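Nucleoside diphosphate kinase family protein (Babesia bovis, PDB 3JS9) probably catalyses the transfer of the terminal phosphate of a nucleoside triphosphate to a nucleoside diphosphate through a phosphohistidine intermediate. Local coordinates at residues I14-D19 and P77-I82; K31-K36 and R93-L98; L40-F45 and L137-E142; P48-V53 and F72-P77; G97-V102 and V115-N120. One frame throughout, in Å; residues are numbered along the deposited sequence. Where two conformers were deposited one is given.

Contact 1, its centre about 6 Å from that of the chain, pairs inner strands 10-16 and 78-85 of the antiparallel sheet. Contact 3, about 11 Å from it between centres, packs the end of helix 128-138 on neighbouring strand 39-46, while contact 2 joins helices 26-36 and 88-96. Contact 4 shares P77 with contact 1 and is nested in its loop; contact 5 shares G97 and L98 with contact 2. Contacts 2 and 4 sit on opposite sides of the chain's centre, their centres about 23 Å apart. K17 meets N120 at the predicted active site (contacts 1 and 5), I73 of contact 4 lies near K17, and F72 packs on F119. Contacts 1-3, and 4 through P77, reach the second subunit.

Contact 1: I14-D19 and P77-I82; sequences IMVKPD and PVFCMI. With SO4 (sulfate ion), chain G.
Four backbone hydrogen bonds tie I14 and V16 to M81 and F79, two for each antiparallel hydrogen-bonded pair, with M15 and C80 as the non-hydrogen-bonded pair between. The shortest runs from V16 N to F79 O at 2.8 Å. F79 O also receives a CA-H...O contact from M15 CA at 3.3 Å. A second such contact, P18 CA to P77 O at 3.3 Å, lies just past the paired residues, next to the cis peptide before P77. These are the two inner strands of the four-stranded antiparallel sheet, in the order 39-46, 78-85, 10-16, 122-124, of the ferredoxin-like nucleoside diphosphate kinase fold. Among the apolar contacts, M81 bends at its last torsion (chi3 -85°), which brings CE to 3.8 Å from V16 CG2 and 3.9 Å from I14 CG2; helix 26-36 packs on this face. M15 SD crosses to V78 CG2 at 3.8 Å, and P18 CD lies beside V78 CG1 at 3.7 Å. K17, at the N-cap of helix 18-22 and predicted to bind ATP, has a chain extended beyond CG that brings NZ to a sulfate, doubtfully close; NZ also bonds N120 OD1. The same sulfate is held by Y57 and H123, the predicted phosphohistidine.

Contact 2: K31-K36 and R93-L98; sequences KRFEMK and RNLVGL
K36 NZ is gripped by several groups: by water 2 at 2.8 Å, by the carbonyl of G111 of the fourth subunit, and weakly by those of R110 and G114 of that same subunit. This is helix-helix packing in the ferredoxin-like fold: helix 26-36, which precedes strand 39-46 in the chain, meets the end of helix 88-96, which follows strand 78-85. Water 2 also accepts a bond from N94 ND2 at 3.2 Å. A second bridge, water 1, lies in plane at the edge of the R32 guanidinium, accepts a hydrogen bond from NH2 and donates to L95 O at 3.1 Å; R32 has its salt bridges with E28 and D112. Between the bridges L95 is buried. K36 turns at chi2 (67°), setting CD 4.0 Å from L95 CD2. The other methyl of L95, CD1, stands over the centre of the F33 ring, 3.6 Å from its centroid and only 6° off the normal, a CH-pi contact. V96 CG2 comes near the plane of that ring at its edge, 4.4 Å from F33 CZ.

Contact 3: L40-F45 and L137-E142; sequences LIAAKF and LWFTPE
An aromatic ring and a lysine ammonium group join A42 and K44 of strand 39-46 to F139 and W138 at the end of helix 128-138, in a buried contact on the strand that is outermost in this chain. F139, the first residue past the helix, reaches the strand with its ring. A42 CB stands over the centre of one face, 3.6 Å from the centroid and 14° off the normal, a CH-pi contact, while the backbone carbon of A43 lies in plane at the ring edge. K44 comes in obliquely, with CG 3.5 Å from F139 CE2. In this ferredoxin-like sheet the strand carries a classic beta bulge in which I41 and A42 are both opposite I82, and A42 of that bulge is the residue over the F139 ring. On its outer side A43 and F45 make backbone hydrogen bonds to the second subunit, so the contact sits beside a subunit interface. K44 holds CG between the backbone N and the carbonyl carbon (chi1 56°). Beyond CG the chain is extended and runs alongside F139 with the opposite heading, ending with NZ 2.8 Å from W138 O, in the carbonyl plane. Q143 OE1 is a second partner of NZ and also accepts from T140 N. The ammonium thus meets a carbonyl at the C-terminal end of the helix, where its charge would probably be favourable. The W138 indole stacks on Y13.

Contact 4: P48-V53 and F72-P77; sequences PTMDVV and FISHGP. With SO4 (sulfate ion), chain D.
Apolar packing joins V53 and I73: V53 CG2 lies 3.9 Å from I73 CG2 and 3.8 Å from S74 CB, the two branched side chains crossing at a slant. P48 closes the same seam with its ring, CG resting 3.4 Å from I73 O and CD 4.1 Å from G76 CA, where the chain leaves helix 66-75 with positive phi. Bends at chi2 and chi3 (68° and 72°) curl M50 back over S74, and its CE comes 3.2 Å from S74 OG, a hydroxyl that is hydrogen-bonded to C70 O one turn earlier. Polar capping is local: T49 OG1 accepts a weak bond from V52 N at the start of helix 50-56. At the end of helix 66-75, H75 ND1 donates to two oxygens of a sulfate, O4 at 3.1 Å and O1 at 3.2 Å; H47 also holds this ion, probably a crystallisation component. Helices 50-56 and 66-75 form a helical hairpin which, as in other nucleoside diphosphate kinases, probably makes one wall of the nucleotide cleft.

Contact 5: G97-V102 and V115-N120; sequences GLTSPV and VVKNFN
S100 and K117 bring two irregular backbones to a CA-CA distance of 4.8 Å, before P101 opens a short 3-10 turn. P101 packs against the backbone of V115-K117, its CB 3.6 Å from V115 N and CD 3.6 Å from K117 N. Just beyond it water 3 bridges the loops: it donates to V115 O at 2.6 Å, accepts from V102 N, and is bonded to S100 OG at 2.8 Å. At the outer end T99 CG2 meets K117 CE, 3.4 Å away. N120 holds CG between the backbone N and the carbonyl carbon (chi1 65°), and its ND2 donates to T99 O at 3.2 Å, on a lone pair in the carbonyl plane, while T99 O lies 16° out of the N120 amide plane. The segment around P101 belongs to the Kpn loop of nucleoside diphosphate kinases and also packs on the third subunit. With ND2 spent on T99 O, the amide rotation is fixed and OD1 is presented to K17 NZ, consistent with the predicted role of all three residues in binding ATP.

Contact 1: I14-D19 and P77-I82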
# COMPACT_ATOMS: atom_id res chain seq x y z
N ILE A 14 -4.19 -22.66 5.21
CA ILE A 14 -3.34 -21.53 5.61
C ILE A 14 -3.90 -20.99 6.95
O ILE A 14 -5.11 -20.76 7.08
CB ILE A 14 -3.32 -20.38 4.50
CG1 ILE A 14 -2.95 -20.89 3.09
CG2 ILE A 14 -2.49 -19.13 4.94
CD1 ILE A 14 -1.47 -21.35 2.82
N MET A 15 -3.02 -20.75 7.93
CA MET A 15 -3.49 -20.35 9.24
C MET A 15 -2.69 -19.19 9.85
O MET A 15 -1.47 -19.29 10.11
CB MET A 15 -3.53 -21.56 10.18
CG MET A 15 -4.05 -21.21 11.58
SD MET A 15 -4.19 -22.60 12.76
CE MET A 15 -2.51 -23.28 12.67
N VAL A 16 -3.36 -18.08 10.09
CA VAL A 16 -2.72 -17.00 10.82
C VAL A 16 -2.67 -17.46 12.27
O VAL A 16 -3.73 -17.76 12.86
CB VAL A 16 -3.51 -15.69 10.72
CG1 VAL A 16 -2.74 -14.56 11.44
CG2 VAL A 16 -3.75 -15.36 9.28
N LYS A 17 -1.47 -17.48 12.85
CA LYS A 17 -1.28 -18.01 14.18
C LYS A 17 -1.43 -16.87 15.18
O LYS A 17 -1.54 -15.71 14.77
CB LYS A 17 0.11 -18.61 14.30
CG LYS A 17 0.42 -19.80 13.41
CD LYS A 17 1.87 -20.13 13.66
CE LYS A 17 2.46 -21.08 12.68
NZ LYS A 17 3.89 -21.24 13.12
N PRO A 18 -1.41 -17.19 16.49
CA PRO A 18 -1.70 -16.13 17.46
C PRO A 18 -0.83 -14.88 17.35
O PRO A 18 -1.33 -13.77 17.61
CB PRO A 18 -1.49 -16.82 18.82
CG PRO A 18 -1.91 -18.24 18.55
CD PRO A 18 -1.42 -18.53 17.13
N ASP A 19 0.45 -15.03 17.00
CA ASP A 19 1.34 -13.88 16.89
C ASP A 19 0.89 -13.03 15.69
O ASP A 19 0.84 -11.79 15.78
CB ASP A 19 2.83 -14.30 16.83
CG ASP A 19 3.10 -15.35 15.74
OD1 ASP A 19 2.36 -16.36 15.68
OD2 ASP A 19 4.04 -15.18 14.94
N PRO A 77 -5.98 -16.64 19.73
CA PRO A 77 -6.87 -17.05 18.67
C PRO A 77 -6.10 -17.32 17.37
O PRO A 77 -4.91 -16.95 17.27
CB PRO A 77 -7.76 -15.83 18.49
CG PRO A 77 -6.92 -14.71 18.91
CD PRO A 77 -6.02 -15.18 19.97
N VAL A 78 -6.73 -17.96 16.39
CA VAL A 78 -6.11 -18.18 15.09
C VAL A 78 -7.08 -17.81 13.99
O VAL A 78 -8.28 -17.75 14.24
CB VAL A 78 -5.60 -19.66 14.90
CG1 VAL A 78 -4.64 -20.03 16.02
CG2 VAL A 78 -6.78 -20.67 14.82
N PHE A 79 -6.58 -17.56 12.78
CA PHE A 79 -7.48 -17.34 11.65
C PHE A 79 -7.23 -18.38 10.59
O PHE A 79 -6.12 -18.48 10.07
CB PHE A 79 -7.36 -15.91 11.12
CG PHE A 79 -8.34 -15.58 10.02
CD1 PHE A 79 -7.99 -15.79 8.69
CD2 PHE A 79 -9.58 -15.02 10.30
CE1 PHE A 79 -8.89 -15.48 7.68
CE2 PHE A 79 -10.48 -14.71 9.28
CZ PHE A 79 -10.15 -14.94 7.99
N CYS A 80 -8.27 -19.17 10.28
CA CYS A 80 -8.18 -20.36 9.43
C CYS A 80 -8.69 -20.07 8.05
O CYS A 80 -9.73 -19.42 7.91
CB CYS A 80 -9.04 -21.49 9.99
SG CYS A 80 -8.85 -21.85 11.76
N MET A 81 -8.01 -20.60 7.03
CA MET A 81 -8.40 -20.44 5.62
C MET A 81 -8.09 -21.69 4.83
O MET A 81 -7.17 -22.43 5.19
CB MET A 81 -7.64 -19.29 4.94
CG MET A 81 -7.97 -17.91 5.52
SD MET A 81 -6.70 -16.75 5.02
CE MET A 81 -5.41 -16.99 6.29
N ILE A 82 -8.87 -21.94 3.78
CA ILE A 82 -8.49 -22.89 2.73
C ILE A 82 -8.52 -22.12 1.41
O ILE A 82 -9.46 -21.39 1.16
CB ILE A 82 -9.46 -24.08 2.61
CG1 ILE A 82 -9.39 -24.96 3.84
CG2 ILE A 82 -9.19 -24.90 1.31
CD1 ILE A 82 -10.43 -26.13 3.80
S SO4 G . 3.89 -24.46 11.46
O1 SO4 G . 3.97 -24.38 9.99
O2 SO4 G . 4.59 -25.66 11.88
O3 SO4 G . 2.55 -24.53 12.06
O4 SO4 G . 4.57 -23.28 11.92

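Contact 2: K31-K36 and R93-L98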
# COMPACT_ATOMS: atom_id res chain seq x y z
N LYS A 31 -5.28 -10.79 2.16
CA LYS A 31 -5.17 -9.97 0.96
C LYS A 31 -4.04 -10.48 0.04
O LYS A 31 -4.20 -10.50 -1.20
CB LYS A 31 -4.96 -8.53 1.41
CG LYS A 31 -4.78 -7.48 0.29
CD LYS A 31 -4.83 -6.07 0.96
CE LYS A 31 -4.06 -4.98 0.15
NZ LYS A 31 -4.81 -4.61 -1.09
N ARG A 32 -2.93 -10.93 0.61
CA ARG A 32 -1.83 -11.44 -0.22
C ARG A 32 -2.26 -12.70 -0.92
O ARG A 32 -1.95 -12.87 -2.10
CB ARG A 32 -0.56 -11.71 0.58
CG ARG A 32 0.24 -10.45 0.91
CD ARG A 32 1.26 -10.74 1.96
NE ARG A 32 1.93 -9.53 2.38
CZ ARG A 32 3.25 -9.32 2.29
NH1 ARG A 32 3.74 -8.17 2.73
NH2 ARG A 32 4.07 -10.28 1.85
N PHE A 33 -3.00 -13.57 -0.25
CA PHE A 33 -3.54 -14.75 -0.93
C PHE A 33 -4.59 -14.41 -2.00
O PHE A 33 -4.59 -15.00 -3.09
CB PHE A 33 -4.04 -15.79 0.07
CG PHE A 33 -2.93 -16.70 0.57
CD1 PHE A 33 -2.65 -17.89 -0.09
CD2 PHE A 33 -2.11 -16.32 1.64
CE1 PHE A 33 -1.63 -18.70 0.34
CE2 PHE A 33 -1.08 -17.12 2.08
CZ PHE A 33 -0.83 -18.30 1.43
N GLU A 34 -5.45 -13.44 -1.69
CA GLU A 34 -6.49 -13.00 -2.59
C GLU A 34 -5.86 -12.39 -3.84
O GLU A 34 -6.29 -12.73 -4.95
CB GLU A 34 -7.42 -12.02 -1.85
CG GLU A 34 -8.86 -11.93 -2.32
CD GLU A 34 -9.69 -11.04 -1.36
OE1 GLU A 34 -9.10 -10.39 -0.46
OE2 GLU A 34 -10.94 -10.97 -1.52
N MET A 35 -4.86 -11.51 -3.68
CA MET A 35 -4.26 -10.89 -4.87
C MET A 35 -3.53 -11.92 -5.73
O MET A 35 -3.49 -11.75 -6.93
CB MET A 35 -3.33 -9.74 -4.51
CG MET A 35 -4.01 -8.61 -3.80
SD MET A 35 -5.19 -7.80 -4.87
CE MET A 35 -6.67 -8.74 -4.47
N LYS A 36 -3.00 -12.99 -5.12
CA LYS A 36 -2.28 -14.00 -5.85
C LYS A 36 -3.18 -14.72 -6.82
O LYS A 36 -2.71 -15.21 -7.85
CB LYS A 36 -1.68 -15.02 -4.88
CG LYS A 36 -0.92 -16.15 -5.55
CD LYS A 36 0.40 -15.66 -6.26
CE LYS A 36 1.28 -16.83 -6.71
NZ LYS A 36 2.52 -16.39 -7.42
N ARG A 93 3.36 -21.91 0.20
CA ARG A 93 4.73 -21.96 0.71
C ARG A 93 5.51 -20.80 0.17
O ARG A 93 6.17 -20.11 0.94
CB ARG A 93 5.42 -23.29 0.39
CG ARG A 93 5.04 -24.43 1.37
CD ARG A 93 5.26 -25.87 0.79
NE ARG A 93 6.31 -25.93 -0.24
CZ ARG A 93 6.31 -26.75 -1.29
NH1 ARG A 93 7.30 -26.70 -2.18
NH2 ARG A 93 5.31 -27.63 -1.48
N ASN A 94 5.38 -20.52 -1.12
CA ASN A 94 6.03 -19.34 -1.70
C ASN A 94 5.62 -17.99 -1.10
O ASN A 94 6.44 -17.07 -1.03
CB ASN A 94 5.76 -19.27 -3.20
CG ASN A 94 6.43 -20.39 -3.96
OD1 ASN A 94 7.28 -21.12 -3.41
ND2 ASN A 94 6.07 -20.54 -5.24
N LEU A 95 4.36 -17.86 -0.71
CA LEU A 95 3.90 -16.58 -0.25
C LEU A 95 4.35 -16.35 1.18
O LEU A 95 4.67 -15.22 1.59
CB LEU A 95 2.38 -16.46 -0.38
CG LEU A 95 1.66 -16.46 -1.73
CD1 LEU A 95 0.18 -15.96 -1.55
CD2 LEU A 95 2.42 -15.65 -2.83
N VAL A 96 4.39 -17.44 1.93
CA VAL A 96 4.71 -17.43 3.35
C VAL A 96 6.23 -17.32 3.59
O VAL A 96 6.68 -16.58 4.47
CB VAL A 96 4.09 -18.70 4.00
CG1 VAL A 96 4.80 -19.12 5.28
CG2 VAL A 96 2.57 -18.52 4.21
N GLY A 97 7.02 -18.06 2.81
CA GLY A 97 8.48 -18.06 2.94
C GLY A 97 9.04 -19.28 3.65
O GLY A 97 8.33 -20.25 3.86
N LEU A 98 10.31 -19.23 4.04
CA LEU A 98 10.92 -20.37 4.71
C LEU A 98 10.57 -20.37 6.19
O LEU A 98 10.25 -19.32 6.75
CB LEU A 98 12.45 -20.41 4.49
CG LEU A 98 12.90 -20.53 3.02
CD1 LEU A 98 14.42 -20.49 2.91
CD2 LEU A 98 12.35 -21.76 2.27
O HOH W 1 3.31 -12.63 0.55
O HOH W 2 4.56 -18.11 -6.75

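Contact 3: L40-F45 and L137-E142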
# COMPACT_ATOMS: atom_id res chain seq x y z
N LEU A 40 -10.69 -18.38 -2.70
CA LEU A 40 -11.00 -18.68 -1.30
C LEU A 40 -12.13 -19.69 -1.24
O LEU A 40 -13.16 -19.53 -1.91
CB LEU A 40 -11.39 -17.42 -0.55
CG LEU A 40 -11.65 -17.67 0.94
CD1 LEU A 40 -10.35 -18.09 1.64
CD2 LEU A 40 -12.25 -16.43 1.63
N ILE A 41 -11.92 -20.75 -0.44
CA ILE A 41 -12.91 -21.81 -0.20
C ILE A 41 -13.57 -21.76 1.21
O ILE A 41 -14.75 -22.06 1.35
CB ILE A 41 -12.24 -23.19 -0.39
CG1 ILE A 41 -11.71 -23.31 -1.83
CG2 ILE A 41 -13.20 -24.33 -0.06
CD1 ILE A 41 -12.81 -23.07 -2.90
N ALA A 42 -12.80 -21.37 2.23
CA ALA A 42 -13.26 -21.41 3.62
C ALA A 42 -12.40 -20.51 4.48
O ALA A 42 -11.19 -20.36 4.24
CB ALA A 42 -13.21 -22.83 4.18
N ALA A 43 -13.02 -19.90 5.47
CA ALA A 43 -12.28 -19.05 6.38
C ALA A 43 -13.10 -18.94 7.64
O ALA A 43 -14.33 -18.95 7.55
CB ALA A 43 -12.09 -17.67 5.76
N LYS A 44 -12.43 -18.82 8.79
CA LYS A 44 -13.09 -18.49 10.07
C LYS A 44 -12.08 -18.07 11.15
O LYS A 44 -10.99 -18.61 11.21
CB LYS A 44 -13.90 -19.68 10.61
CG LYS A 44 -13.07 -20.94 10.78
CD LYS A 44 -13.88 -22.07 11.33
CE LYS A 44 -13.08 -23.37 11.35
NZ LYS A 44 -14.01 -24.55 11.50
N PHE A 45 -12.48 -17.12 11.99
CA PHE A 45 -11.72 -16.74 13.18
C PHE A 45 -12.14 -17.75 14.27
O PHE A 45 -13.31 -18.04 14.41
CB PHE A 45 -12.16 -15.32 13.58
CG PHE A 45 -11.29 -14.64 14.61
CD1 PHE A 45 -9.89 -14.70 14.54
CD2 PHE A 45 -11.88 -13.91 15.63
CE1 PHE A 45 -9.10 -14.06 15.46
CE2 PHE A 45 -11.09 -13.24 16.59
CZ PHE A 45 -9.70 -13.31 16.50
N LEU A 137 -9.40 -31.47 8.83
CA LEU A 137 -9.27 -31.31 10.28
C LEU A 137 -9.77 -29.96 10.83
O LEU A 137 -10.41 -29.91 11.87
CB LEU A 137 -7.81 -31.52 10.70
CG LEU A 137 -7.42 -31.19 12.14
CD1 LEU A 137 -8.09 -32.15 13.13
CD2 LEU A 137 -5.92 -31.22 12.31
N TRP A 138 -9.47 -28.85 10.15
CA TRP A 138 -9.81 -27.52 10.69
C TRP A 138 -11.22 -27.01 10.30
O TRP A 138 -11.80 -26.13 10.96
CB TRP A 138 -8.72 -26.52 10.31
CG TRP A 138 -7.42 -26.76 11.01
CD1 TRP A 138 -6.37 -27.55 10.58
CD2 TRP A 138 -7.03 -26.24 12.29
NE1 TRP A 138 -5.35 -27.51 11.50
CE2 TRP A 138 -5.72 -26.71 12.55
CE3 TRP A 138 -7.63 -25.37 13.21
CZ2 TRP A 138 -5.02 -26.35 13.70
CZ3 TRP A 138 -6.93 -25.00 14.35
CH2 TRP A 138 -5.64 -25.51 14.60
N PHE A 139 -11.76 -27.58 9.24
CA PHE A 139 -13.04 -27.14 8.70
C PHE A 139 -13.99 -28.31 8.51
O PHE A 139 -13.61 -29.33 7.92
CB PHE A 139 -12.80 -26.48 7.33
CG PHE A 139 -12.30 -25.05 7.41
CD1 PHE A 139 -10.96 -24.74 7.17
CD2 PHE A 139 -13.18 -24.00 7.69
CE1 PHE A 139 -10.53 -23.43 7.23
CE2 PHE A 139 -12.74 -22.68 7.72
CZ PHE A 139 -11.42 -22.40 7.50
N THR A 140 -15.22 -28.17 8.97
CA THR A 140 -16.22 -29.19 8.67
C THR A 140 -16.61 -28.98 7.22
O THR A 140 -16.50 -27.87 6.72
CB THR A 140 -17.47 -29.08 9.59
OG1 THR A 140 -18.17 -27.86 9.30
CG2 THR A 140 -17.08 -29.03 11.04
N PRO A 141 -17.08 -30.02 6.53
CA PRO A 141 -17.48 -29.86 5.10
C PRO A 141 -18.61 -28.85 4.79
O PRO A 141 -18.69 -28.36 3.68
CB PRO A 141 -17.92 -31.28 4.68
CG PRO A 141 -18.11 -32.04 5.96
CD PRO A 141 -17.25 -31.41 7.02
N GLU A 142 -19.48 -28.53 5.74
CA GLU A 142 -20.50 -27.50 5.50
C GLU A 142 -19.88 -26.08 5.48
O GLU A 142 -20.55 -25.11 5.12
CB GLU A 142 -21.64 -27.60 6.52
CG GLU A 142 -21.20 -27.83 7.97
CD GLU A 142 -20.93 -29.35 8.35
OE1 GLU A 142 -20.82 -30.25 7.47
OE2 GLU A 142 -20.85 -29.65 9.57

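Contact 4: P48-V53 and F72-P77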
# COMPACT_ATOMS: atom_id res chain seq x y z
N PRO A 48 -9.11 -22.41 18.89
CA PRO A 48 -9.03 -23.85 18.64
C PRO A 48 -9.12 -24.69 19.94
O PRO A 48 -8.82 -24.18 21.03
CB PRO A 48 -7.63 -24.05 18.04
CG PRO A 48 -7.01 -22.71 17.99
CD PRO A 48 -7.78 -21.78 18.88
N THR A 49 -9.51 -25.96 19.80
CA THR A 49 -9.54 -26.89 20.92
C THR A 49 -8.21 -27.60 21.00
O THR A 49 -7.56 -27.81 19.96
CB THR A 49 -10.65 -27.98 20.78
OG1 THR A 49 -10.39 -28.78 19.60
CG2 THR A 49 -12.03 -27.36 20.72
N MET A 50 -7.82 -28.01 22.20
CA MET A 50 -6.58 -28.78 22.33
C MET A 50 -6.55 -30.02 21.43
O MET A 50 -5.51 -30.32 20.85
CB MET A 50 -6.26 -29.12 23.79
CG MET A 50 -4.88 -29.80 23.98
SD MET A 50 -3.41 -28.75 23.66
CE MET A 50 -3.47 -27.68 25.10
N ASP A 51 -7.67 -30.73 21.27
CA ASP A 51 -7.67 -31.96 20.48
C ASP A 51 -7.31 -31.73 19.01
O ASP A 51 -6.61 -32.55 18.40
CB ASP A 51 -9.02 -32.69 20.55
CG ASP A 51 -9.48 -32.96 21.97
OD1 ASP A 51 -10.30 -32.13 22.47
OD2 ASP A 51 -9.02 -33.97 22.58
N VAL A 52 -7.82 -30.63 18.45
CA VAL A 52 -7.53 -30.25 17.07
C VAL A 52 -6.06 -29.86 16.96
O VAL A 52 -5.34 -30.32 16.05
CB VAL A 52 -8.49 -29.11 16.56
CG1 VAL A 52 -8.05 -28.54 15.22
CG2 VAL A 52 -9.93 -29.65 16.43
N VAL A 53 -5.58 -29.07 17.90
CA VAL A 53 -4.18 -28.71 17.89
C VAL A 53 -3.27 -29.93 18.01
O VAL A 53 -2.26 -30.03 17.29
CB VAL A 53 -3.81 -27.63 18.96
CG1 VAL A 53 -2.33 -27.30 18.88
CG2 VAL A 53 -4.66 -26.38 18.77
N PHE A 72 0.46 -23.02 22.90
CA PHE A 72 0.59 -21.71 22.30
C PHE A 72 -0.54 -21.49 21.28
O PHE A 72 -1.17 -20.42 21.22
CB PHE A 72 1.97 -21.60 21.65
CG PHE A 72 2.15 -20.37 20.83
CD1 PHE A 72 2.28 -19.13 21.45
CD2 PHE A 72 2.18 -20.45 19.44
CE1 PHE A 72 2.44 -17.99 20.68
CE2 PHE A 72 2.35 -19.31 18.68
CZ PHE A 72 2.47 -18.09 19.28
N ILE A 73 -0.79 -22.53 20.49
CA ILE A 73 -1.84 -22.43 19.48
C ILE A 73 -3.26 -22.59 20.00
O ILE A 73 -4.16 -21.86 19.60
CB ILE A 73 -1.52 -23.28 18.28
CG1 ILE A 73 -0.37 -22.57 17.57
CG2 ILE A 73 -2.73 -23.34 17.36
CD1 ILE A 73 0.45 -23.45 16.77
N SER A 74 -3.47 -23.52 20.93
CA SER A 74 -4.79 -23.72 21.50
C SER A 74 -5.22 -22.51 22.35
O SER A 74 -6.42 -22.18 22.41
CB SER A 74 -4.88 -25.05 22.28
OG SER A 74 -4.23 -24.95 23.54
N HIS A 75 -4.25 -21.82 22.96
CA HIS A 75 -4.62 -20.58 23.65
C HIS A 75 -5.23 -19.58 22.67
O HIS A 75 -6.07 -18.76 23.07
CB HIS A 75 -3.45 -19.96 24.42
CG HIS A 75 -3.82 -18.71 25.16
ND1 HIS A 75 -4.75 -18.69 26.17
CD2 HIS A 75 -3.38 -17.43 25.03
CE1 HIS A 75 -4.87 -17.46 26.64
NE2 HIS A 75 -4.05 -16.67 25.96
N GLY A 76 -4.78 -19.66 21.41
CA GLY A 76 -5.30 -18.89 20.30
C GLY A 76 -5.18 -17.40 20.48
O GLY A 76 -4.33 -16.92 21.28
N PRO A 77 -5.98 -16.64 19.73
CA PRO A 77 -6.87 -17.05 18.67
C PRO A 77 -6.10 -17.32 17.37
O PRO A 77 -4.91 -16.95 17.27
CB PRO A 77 -7.76 -15.83 18.49
CG PRO A 77 -6.92 -14.71 18.91
CD PRO A 77 -6.02 -15.18 19.97
S SO4 D . -7.07 -21.52 26.97
O1 SO4 D . -5.62 -21.67 26.81
O2 SO4 D . -7.70 -22.25 25.87
O3 SO4 D . -7.49 -22.05 28.26
O4 SO4 D . -7.44 -20.10 26.97

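Contact 5: G97-V102 and V115-N120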
# COMPACT_ATOMS: atom_id res chain seq x y z
N GLY A 97 7.02 -18.06 2.81
CA GLY A 97 8.48 -18.06 2.94
C GLY A 97 9.04 -19.28 3.65
O GLY A 97 8.33 -20.25 3.86
N LEU A 98 10.31 -19.23 4.04
CA LEU A 98 10.92 -20.37 4.71
C LEU A 98 10.57 -20.37 6.19
O LEU A 98 10.25 -19.32 6.75
CB LEU A 98 12.45 -20.41 4.49
CG LEU A 98 12.90 -20.53 3.02
CD1 LEU A 98 14.42 -20.49 2.91
CD2 LEU A 98 12.35 -21.76 2.27
N THR A 99 10.63 -21.55 6.81
CA THR A 99 10.39 -21.69 8.24
C THR A 99 11.04 -20.61 9.10
O THR A 99 10.37 -20.03 9.95
CB THR A 99 10.90 -23.07 8.76
OG1 THR A 99 10.44 -24.10 7.88
CG2 THR A 99 10.36 -23.35 10.18
N SER A 100 12.32 -20.35 8.91
CA SER A 100 12.96 -19.28 9.64
C SER A 100 12.83 -17.90 8.96
O SER A 100 13.28 -17.71 7.84
CB SER A 100 14.42 -19.62 9.89
OG SER A 100 15.01 -18.56 10.63
N PRO A 101 12.17 -16.93 9.60
CA PRO A 101 12.02 -15.65 8.92
C PRO A 101 13.36 -15.02 8.50
O PRO A 101 13.44 -14.44 7.42
CB PRO A 101 11.32 -14.76 9.97
CG PRO A 101 10.57 -15.71 10.82
CD PRO A 101 11.45 -16.96 10.89
N VAL A 102 14.40 -15.19 9.31
CA VAL A 102 15.74 -14.69 8.98
C VAL A 102 16.26 -15.25 7.64
O VAL A 102 17.08 -14.62 7.00
CB VAL A 102 16.78 -14.84 10.17
CG1 VAL A 102 17.35 -16.26 10.29
CG2 VAL A 102 17.92 -13.88 9.99
N VAL A 115 10.67 -12.36 12.63
CA VAL A 115 12.06 -12.28 13.11
C VAL A 115 12.63 -13.64 13.52
O VAL A 115 13.72 -14.00 13.11
CB VAL A 115 12.14 -11.24 14.24
CG1 VAL A 115 13.58 -11.08 14.79
CG2 VAL A 115 11.52 -9.92 13.72
N VAL A 116 11.88 -14.41 14.31
CA VAL A 116 12.35 -15.70 14.86
C VAL A 116 11.34 -16.78 14.50
O VAL A 116 10.14 -16.48 14.34
CB VAL A 116 12.57 -15.65 16.43
CG1 VAL A 116 13.60 -14.57 16.83
CG2 VAL A 116 11.25 -15.40 17.19
N LYS A 117 11.79 -18.03 14.36
CA LYS A 117 10.85 -19.09 13.96
C LYS A 117 9.71 -19.39 14.94
O LYS A 117 8.62 -19.75 14.52
CB LYS A 117 11.54 -20.37 13.44
CG LYS A 117 12.35 -21.13 14.42
CD LYS A 117 13.06 -22.28 13.69
CE LYS A 117 12.06 -23.34 13.14
NZ LYS A 117 11.69 -24.42 14.13
N ASN A 118 9.94 -19.19 16.24
CA ASN A 118 8.87 -19.41 17.22
C ASN A 118 7.66 -18.52 16.94
O ASN A 118 6.54 -18.82 17.42
CB ASN A 118 9.36 -19.13 18.63
CG ASN A 118 9.93 -20.36 19.32
OD1 ASN A 118 10.09 -21.43 18.70
ND2 ASN A 118 10.22 -20.21 20.62
N PHE A 119 7.89 -17.41 16.22
CA PHE A 119 6.87 -16.38 15.99
C PHE A 119 6.82 -16.04 14.52
O PHE A 119 7.04 -14.90 14.11
CB PHE A 119 7.14 -15.15 16.85
CG PHE A 119 7.01 -15.40 18.32
CD1 PHE A 119 5.79 -15.78 18.88
CD2 PHE A 119 8.12 -15.27 19.17
CE1 PHE A 119 5.66 -16.01 20.28
CE2 PHE A 119 8.00 -15.48 20.56
CZ PHE A 119 6.78 -15.84 21.11
N ASN A 120 6.51 -17.04 13.71
CA ASN A 120 6.59 -16.89 12.28
C ASN A 120 5.24 -16.69 11.60
O ASN A 120 5.04 -17.07 10.42
CB ASN A 120 7.43 -18.01 11.67
CG ASN A 120 6.80 -19.38 11.83
OD1 ASN A 120 5.81 -19.57 12.57
ND2 ASN A 120 7.37 -20.35 11.12
O HOH W 3 14.36 -16.31 12.23